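Local coordinates for protein tartronic semialdehyde reductase (Salmonella typhimurium, PDB 1YB4) that probably catalyses the reversible NAD(P)H-dependent reduction of tartronate semialdehyde (2-hydroxy-3-oxopropanoate) to (R)-glycerate, as a member of the 3-hydroxyisobutyrate dehydrogenase-related family, at residues Lys143-Asp146 with Arg147-Leu151; Ala206-Gly210 with Phe211-Arg215; Glu264-Asn267 with Thr268-Ala271. All coordinates share one frame; numbering follows the deposited sequence.

Contact 1: Lys143-Asp146 with Arg147-Leu151; sequences KVFD and RVKPL
Lys143 meets the next turn through its backbone: its O accepts the N-H of Arg147 at 2.9 Å, the i to i+4 bond of an alpha helix, while the lysine side chain leads away from that turn. Val144 follows with a straighter bond, Val148 N to Val144 O at 3.1 Å. The same carbonyl oxygen also touches Val148 CG2, 3.6 Å away. The side chain of Val144 crosses that of Arg147 obliquely, and its CG1 comes within 4.1 Å of Arg147 NH2. Because the arginine chain turns at chi3 (70°), its guanidinium swings back and lays one face over Val144 CA. From there NH2 reaches a salt bridge with Asp116 and a hydrogen bond to Thr91. Phe145 and Lys149 run side by side in the same direction, both with CG anti to the backbone N (chi1 168° and -175°), which brings Phe145 CZ to 3.8 Å from Lys149 CD. The contact is between ring and methylenes, since the ammonium group goes on to a salt bridge with Asp153. Asp146 O faces the kink that Pro150 puts into the helix: the proline has no N-H to give, and its CD sits 3.5 Å from Asp146 O. In the fold, this is helix 142-155, the crossover between strands 134-139 and 158-163 in the cofactor-binding domain. Val144 and Val148 press on strands 90-94 and 115-123, whereas Phe145 covers Ile159 and Leu161 of strand 158-163.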
loop_
_atom_site.group_PDB
_atom_site.type_symbol
_atom_site.label_atom_id
_atom_site.label_comp_id
_atom_site.label_asym_id
_atom_site.label_seq_id
_atom_site.Cartn_x
_atom_site.Cartn_y
_atom_site.Cartn_z
ATOM N N LYS A 143 -21.205 16.882 -33.076
ATOM C CA LYS A 143 -21.954 18.075 -33.511
ATOM C C LYS A 143 -22.315 18.967 -32.305
ATOM O O LYS A 143 -22.251 20.193 -32.389
ATOM C CB LYS A 143 -23.248 17.673 -34.232
ATOM C CG LYS A 143 -23.079 16.703 -35.403
ATOM C CD LYS A 143 -22.660 17.384 -36.681
ATOM C CE LYS A 143 -22.499 16.364 -37.795
ATOM N NZ LYS A 143 -23.742 15.582 -38.044
ATOM N N VAL A 144 -22.712 18.339 -31.196
ATOM C CA VAL A 144 -23.058 19.064 -29.979
ATOM C C VAL A 144 -21.795 19.760 -29.475
ATOM O O VAL A 144 -21.805 20.945 -29.123
ATOM C CB VAL A 144 -23.562 18.103 -28.889
ATOM C CG1 VAL A 144 -24.021 18.887 -27.674
ATOM C CG2 VAL A 144 -24.679 17.238 -29.437
ATOM N N PHE A 145 -20.704 19.007 -29.438
ATOM C CA PHE A 145 -19.425 19.546 -29.015
ATOM C C PHE A 145 -19.063 20.713 -29.937
ATOM O O PHE A 145 -18.660 21.771 -29.470
ATOM C CB PHE A 145 -18.334 18.472 -29.106
ATOM C CG PHE A 145 -16.934 19.014 -28.954
ATOM C CD1 PHE A 145 -16.336 19.103 -27.703
ATOM C CD2 PHE A 145 -16.227 19.469 -30.069
ATOM C CE1 PHE A 145 -15.059 19.634 -27.553
ATOM C CE2 PHE A 145 -14.946 20.004 -29.937
ATOM C CZ PHE A 145 -14.359 20.086 -28.673
ATOM N N ASP A 146 -19.208 20.511 -31.247
ATOM C CA ASP A 146 -18.889 21.550 -32.225
ATOM C C ASP A 146 -19.707 22.810 -32.009
ATOM O O ASP A 146 -19.220 23.916 -32.234
ATOM C CB ASP A 146 -19.127 21.051 -33.650
ATOM C CG ASP A 146 -18.052 20.082 -34.127
ATOM O OD1 ASP A 146 -16.866 20.335 -33.844
ATOM O OD2 ASP A 146 -18.391 19.077 -34.801
ATOM N N ARG A 147 -20.951 22.637 -31.571
ATOM C CA ARG A 147 -21.862 23.758 -31.329
ATOM C C ARG A 147 -21.470 24.637 -30.147
ATOM O O ARG A 147 -21.540 25.861 -30.221
ATOM C CB ARG A 147 -23.286 23.235 -31.126
ATOM C CG ARG A 147 -24.328 24.312 -30.857
ATOM C CD ARG A 147 -25.717 23.773 -31.138
ATOM N NE ARG A 147 -26.153 22.778 -30.162
ATOM C CZ ARG A 147 -26.764 21.635 -30.479
ATOM N NH1 ARG A 147 -27.004 21.339 -31.752
ATOM N NH2 ARG A 147 -27.149 20.791 -29.525
ATOM N N VAL A 148 -21.071 23.995 -29.059
ATOM C CA VAL A 148 -20.673 24.686 -27.845
ATOM C C VAL A 148 -19.203 25.130 -27.916
ATOM O O VAL A 148 -18.763 26.011 -27.175
ATOM C CB VAL A 148 -20.876 23.738 -26.639
ATOM C CG1 VAL A 148 -20.395 24.393 -25.354
ATOM C CG2 VAL A 148 -22.358 23.345 -26.544
ATOM N N LYS A 149 -18.462 24.517 -28.836
ATOM C CA LYS A 149 -17.035 24.782 -29.022
ATOM C C LYS A 149 -16.596 26.242 -28.947
ATOM O O LYS A 149 -15.606 26.547 -28.288
ATOM C CB LYS A 149 -16.561 24.157 -30.342
ATOM C CG LYS A 149 -15.058 24.254 -30.602
ATOM C CD LYS A 149 -14.227 23.813 -29.394
ATOM C CE LYS A 149 -12.767 23.610 -29.774
ATOM N NZ LYS A 149 -12.173 24.806 -30.445
ATOM N N PRO A 150 -17.308 27.159 -29.629
ATOM C CA PRO A 150 -16.939 28.587 -29.596
ATOM C C PRO A 150 -16.965 29.170 -28.175
ATOM O O PRO A 150 -16.214 30.102 -27.850
ATOM C CB PRO A 150 -17.980 29.238 -30.499
ATOM C CG PRO A 150 -18.278 28.157 -31.480
ATOM C CD PRO A 150 -18.370 26.919 -30.620
ATOM N N LEU A 151 -17.842 28.616 -27.338
ATOM C CA LEU A 151 -17.954 29.063 -25.956
ATOM C C LEU A 151 -16.808 28.455 -25.155
ATOM O O LEU A 151 -16.170 29.137 -24.357
ATOM C CB LEU A 151 -19.290 28.631 -25.370
ATOM C CG LEU A 151 -20.497 28.965 -26.241
ATOM C CD1 LEU A 151 -21.760 28.561 -25.499
ATOM C CD2 LEU A 151 -20.515 30.451 -26.579
#

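Contact 2: Ala206-Gly210 with Phe211-Arg215; sequences ALMGG and FASSR
Leu207 and Ala212 form the close apolar part of this turn, CB to CB at 3.7 Å, where the chain leaves helix 200-207 and doubles back past the end of the helix. The methyl of Ala212 points toward the helix end and also touches CG and CD2 of Leu207. Next to this pair, the selenomethionine Met208 bends at chi2 and chi3 (67° and -81°), so that its terminal methyl folds back onto the returning chain. CE lies 3.5 Å from Ser213 CA and about as close to the backbone N of Ser214. CB of Ser213 touches two carbonyl oxygens, Met208 O at 3.4 Å and Gly210 O at 3.5 Å.

Within the turn itself the other side is looser. There a water donates to Leu207 O at 3.0 Å and probably bridges the two limbs, although its link to Ala212 N is doubtful, 2.5 Å being shorter than a normal bond. Gly210 spans the bend with a fully extended backbone. Beyond it Phe211 CB leaves away from the preceding limb, and only CB, CG and CD2 stay near Gly210 C. The second subunit covers the ring, which makes a cation-pi contact with Arg215 of that subunit and meets the ring of its His220 at about 90°.

Ser214 opens helix 215-225 as its N-cap, with OG bonded to Leu217 N. The turn thus joins helices 200-207 and 215-225; Leu207 and Met208 both rest on Leu217 of the latter, and Ala212 packs on Asn175 of the second subunit.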
loop_
_atom_site.group_PDB
_atom_site.type_symbol
_atom_site.label_atom_id
_atom_site.label_comp_id
_atom_site.label_asym_id
_atom_site.label_seq_id
_atom_site.Cartn_x
_atom_site.Cartn_y
_atom_site.Cartn_z
ATOM N N ALA A 206 19.142 16.214 -13.233
ATOM C CA ALA A 206 19.522 15.048 -14.018
ATOM C C ALA A 206 18.303 14.335 -14.599
ATOM O O ALA A 206 18.170 14.211 -15.821
ATOM C CB ALA A 206 20.336 14.082 -13.163
ATOM N N LEU A 207 17.415 13.880 -13.716
ATOM C CA LEU A 207 16.217 13.150 -14.114
ATOM C C LEU A 207 15.398 13.873 -15.161
ATOM O O LEU A 207 14.552 13.280 -15.822
ATOM C CB LEU A 207 15.352 12.858 -12.887
ATOM C CG LEU A 207 15.767 11.695 -11.976
ATOM C CD1 LEU A 207 17.195 11.864 -11.496
ATOM C CD2 LEU A 207 14.829 11.641 -10.802
HETATM N N MSE A 208 15.662 15.159 -15.313
HETATM C CA MSE A 208 14.948 15.963 -16.287
HETATM C C MSE A 208 15.229 15.480 -17.707
HETATM O O MSE A 208 14.377 15.610 -18.588
HETATM C CB MSE A 208 15.348 17.432 -16.160
HETATM C CG MSE A 208 14.208 18.395 -16.439
HETATM SE SE MSE A 208 12.826 18.266 -15.083
HETATM C CE MSE A 208 11.878 16.713 -15.722
ATOM N N GLY A 209 16.418 14.917 -17.922
ATOM C CA GLY A 209 16.785 14.437 -19.246
ATOM C C GLY A 209 16.796 12.926 -19.404
ATOM O O GLY A 209 17.855 12.326 -19.608
ATOM N N GLY A 210 15.614 12.317 -19.320
ATOM C CA GLY A 210 15.499 10.873 -19.435
ATOM C C GLY A 210 14.057 10.413 -19.319
ATOM O O GLY A 210 13.150 11.109 -19.773
ATOM N N PHE A 211 13.826 9.254 -18.712
ATOM C CA PHE A 211 12.462 8.755 -18.584
ATOM C C PHE A 211 11.696 9.163 -17.340
ATOM O O PHE A 211 10.486 8.938 -17.254
ATOM C CB PHE A 211 12.448 7.242 -18.747
ATOM C CG PHE A 211 12.388 6.815 -20.179
ATOM C CD1 PHE A 211 11.187 6.428 -20.749
ATOM C CD2 PHE A 211 13.513 6.902 -20.988
ATOM C CE1 PHE A 211 11.104 6.139 -22.112
ATOM C CE2 PHE A 211 13.439 6.616 -22.346
ATOM C CZ PHE A 211 12.230 6.236 -22.907
ATOM N N ALA A 212 12.396 9.786 -16.398
ATOM C CA ALA A 212 11.779 10.263 -15.166
ATOM C C ALA A 212 11.139 11.621 -15.437
ATOM O O ALA A 212 10.335 12.116 -14.645
ATOM C CB ALA A 212 12.832 10.392 -14.075
ATOM N N SER A 213 11.504 12.219 -16.566
ATOM C CA SER A 213 10.979 13.528 -16.962
ATOM C C SER A 213 9.456 13.609 -16.917
ATOM O O SER A 213 8.759 12.766 -17.483
ATOM C CB SER A 213 11.455 13.881 -18.375
ATOM O OG SER A 213 10.907 15.109 -18.817
ATOM N N SER A 214 8.951 14.637 -16.243
ATOM C CA SER A 214 7.517 14.845 -16.137
ATOM C C SER A 214 7.188 16.323 -15.969
ATOM O O SER A 214 8.048 17.131 -15.603
ATOM C CB SER A 214 6.943 14.084 -14.933
ATOM O OG SER A 214 7.001 14.869 -13.747
ATOM N N ARG A 215 5.927 16.662 -16.218
ATOM C CA ARG A 215 5.456 18.029 -16.069
ATOM C C ARG A 215 5.370 18.336 -14.576
ATOM O O ARG A 215 5.386 19.504 -14.170
ATOM C CB ARG A 215 4.087 18.167 -16.727
ATOM C CG ARG A 215 3.490 19.543 -16.661
ATOM C CD ARG A 215 4.408 20.600 -17.242
ATOM N NE ARG A 215 3.733 21.893 -17.257
ATOM C CZ ARG A 215 4.352 23.069 -17.298
ATOM N NH1 ARG A 215 5.684 23.130 -17.326
ATOM N NH2 ARG A 215 3.636 24.188 -17.314
HETATM O O HOH W 1 14.863 10.370 -16.403
#

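Contact 3: Glu264-Asn267 with Thr268-Ala271; sequences ELFN and TCAA
Phe266 O receives the N-H of Ala270 at 2.9 Å in an almost linear bond, 178° at the hydrogen. Its neighbours continue the alpha-helical pattern: Thr268 N donates to Glu264 O at 3.1 Å, Cys269 N to Leu265 O at 3.0 Å, and Ala271 N to Asn267 O at 3.0 Å. Thr268 N makes a further, weak bond to Leu265 O, so this oxygen serves two donors, as does Glu264 O, which also takes a weak bond from Asn267 N. On the apolar side, Cys269 SG approaches the edge of the Phe266 ring near its plane, 4.5 Å from CD1; Phe266 itself packs on helix 235-251.

The buried polar side chains lie at a subunit boundary. Asn267 ND2 binds Glu264 OE1 at 3.3 Å, coming from above the carboxylate plane while the oxygen stays in the plane of the amide. OE1 also takes the N-H of Leu256 of the third subunit, and ND2 makes a weak bond to Leu254 O there. Thr268 OG1 hydrogen-bonds Asn255 of the third subunit and Met289 O of the fourth. The carbonyls of Glu264 to Asn267 are satisfied within the helix, whereas Thr268 O takes Asn272 ND2 and Ala271 O takes Asn291 ND2 of the fourth subunit. Thr268 thus links three subunits, and the two N-H groups at OE1 would probably favour a charged Glu264.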
loop_
_atom_site.group_PDB
_atom_site.type_symbol
_atom_site.label_atom_id
_atom_site.label_comp_id
_atom_site.label_asym_id
_atom_site.label_seq_id
_atom_site.Cartn_x
_atom_site.Cartn_y
_atom_site.Cartn_z
ATOM N N GLU A 264 -4.551 8.343 1.485
ATOM C CA GLU A 264 -4.191 8.224 2.896
ATOM C C GLU A 264 -3.051 9.173 3.260
ATOM O O GLU A 264 -3.027 9.727 4.361
ATOM C CB GLU A 264 -3.799 6.779 3.226
ATOM C CG GLU A 264 -4.928 5.794 3.047
ATOM C CD GLU A 264 -6.208 6.246 3.737
ATOM O OE1 GLU A 264 -6.191 6.423 4.974
ATOM O OE2 GLU A 264 -7.229 6.428 3.041
ATOM N N LEU A 265 -2.100 9.340 2.343
ATOM C CA LEU A 265 -0.981 10.248 2.581
ATOM C C LEU A 265 -1.522 11.692 2.683
ATOM O O LEU A 265 -1.026 12.502 3.473
ATOM C CB LEU A 265 0.054 10.124 1.457
ATOM C CG LEU A 265 0.832 8.800 1.331
ATOM C CD1 LEU A 265 1.699 8.839 0.089
ATOM C CD2 LEU A 265 1.699 8.572 2.556
ATOM N N PHE A 266 -2.546 12.003 1.890
ATOM C CA PHE A 266 -3.165 13.330 1.953
ATOM C C PHE A 266 -3.821 13.491 3.315
ATOM O O PHE A 266 -3.950 14.603 3.820
ATOM C CB PHE A 266 -4.233 13.519 0.861
ATOM C CG PHE A 266 -3.672 13.927 -0.484
ATOM C CD1 PHE A 266 -2.523 14.705 -0.567
ATOM C CD2 PHE A 266 -4.313 13.548 -1.664
ATOM C CE1 PHE A 266 -2.023 15.094 -1.793
ATOM C CE2 PHE A 266 -3.817 13.933 -2.908
ATOM C CZ PHE A 266 -2.672 14.707 -2.972
ATOM N N ASN A 267 -4.243 12.374 3.904
ATOM C CA ASN A 267 -4.870 12.402 5.214
ATOM C C ASN A 267 -3.813 12.794 6.230
ATOM O O ASN A 267 -4.112 13.469 7.215
ATOM C CB ASN A 267 -5.464 11.037 5.586
ATOM C CG ASN A 267 -6.804 10.775 4.924
ATOM O OD1 ASN A 267 -7.470 11.700 4.475
ATOM N ND2 ASN A 267 -7.213 9.509 4.880
ATOM N N THR A 268 -2.577 12.367 5.991
ATOM C CA THR A 268 -1.482 12.717 6.885
ATOM C C THR A 268 -1.187 14.212 6.730
ATOM O O THR A 268 -0.911 14.891 7.710
ATOM C CB THR A 268 -0.224 11.838 6.588
ATOM O OG1 THR A 268 -0.478 10.500 7.036
ATOM C CG2 THR A 268 1.019 12.359 7.314
ATOM N N CYS A 269 -1.286 14.737 5.512
ATOM C CA CYS A 269 -1.055 16.165 5.314
ATOM C C CYS A 269 -2.131 16.966 6.080
ATOM O O CYS A 269 -1.807 17.835 6.910
ATOM C CB CYS A 269 -1.096 16.532 3.826
ATOM S SG CYS A 269 0.219 15.788 2.787
ATOM N N ALA A 270 -3.402 16.668 5.820
ATOM C CA ALA A 270 -4.495 17.365 6.500
ATOM C C ALA A 270 -4.288 17.275 7.998
ATOM O O ALA A 270 -4.517 18.233 8.713
ATOM C CB ALA A 270 -5.838 16.754 6.126
ATOM N N ALA A 271 -3.825 16.128 8.468
ATOM C CA ALA A 271 -3.586 15.929 9.889
ATOM C C ALA A 271 -2.474 16.817 10.403
ATOM O O ALA A 271 -2.338 17.024 11.606
ATOM C CB ALA A 271 -3.230 14.483 10.157
#

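Overall arrangement
The three contacts follow one another along the chain without touching. Contact 1 belongs to the cofactor-binding Rossmann-type domain, contacts 2 and 3 to the helical C-terminal domain. Centre to centre, contact 1 is 37 Å from contact 2 and 40 Å from contact 3, with which it lies on opposite sides of the chain's centre. Contacts 2 and 3 are closer, their centres 27 Å apart and their nearest atoms about 14 Å. Both face other subunits of the tetramer, contact 2 the second and contact 3 the third and fourth, whereas contact 1 packs within its own chain. All lie away from Lys172 of their own chain, the predicted active-site residue, although contact 2 packs on Cys171 of the second subunit.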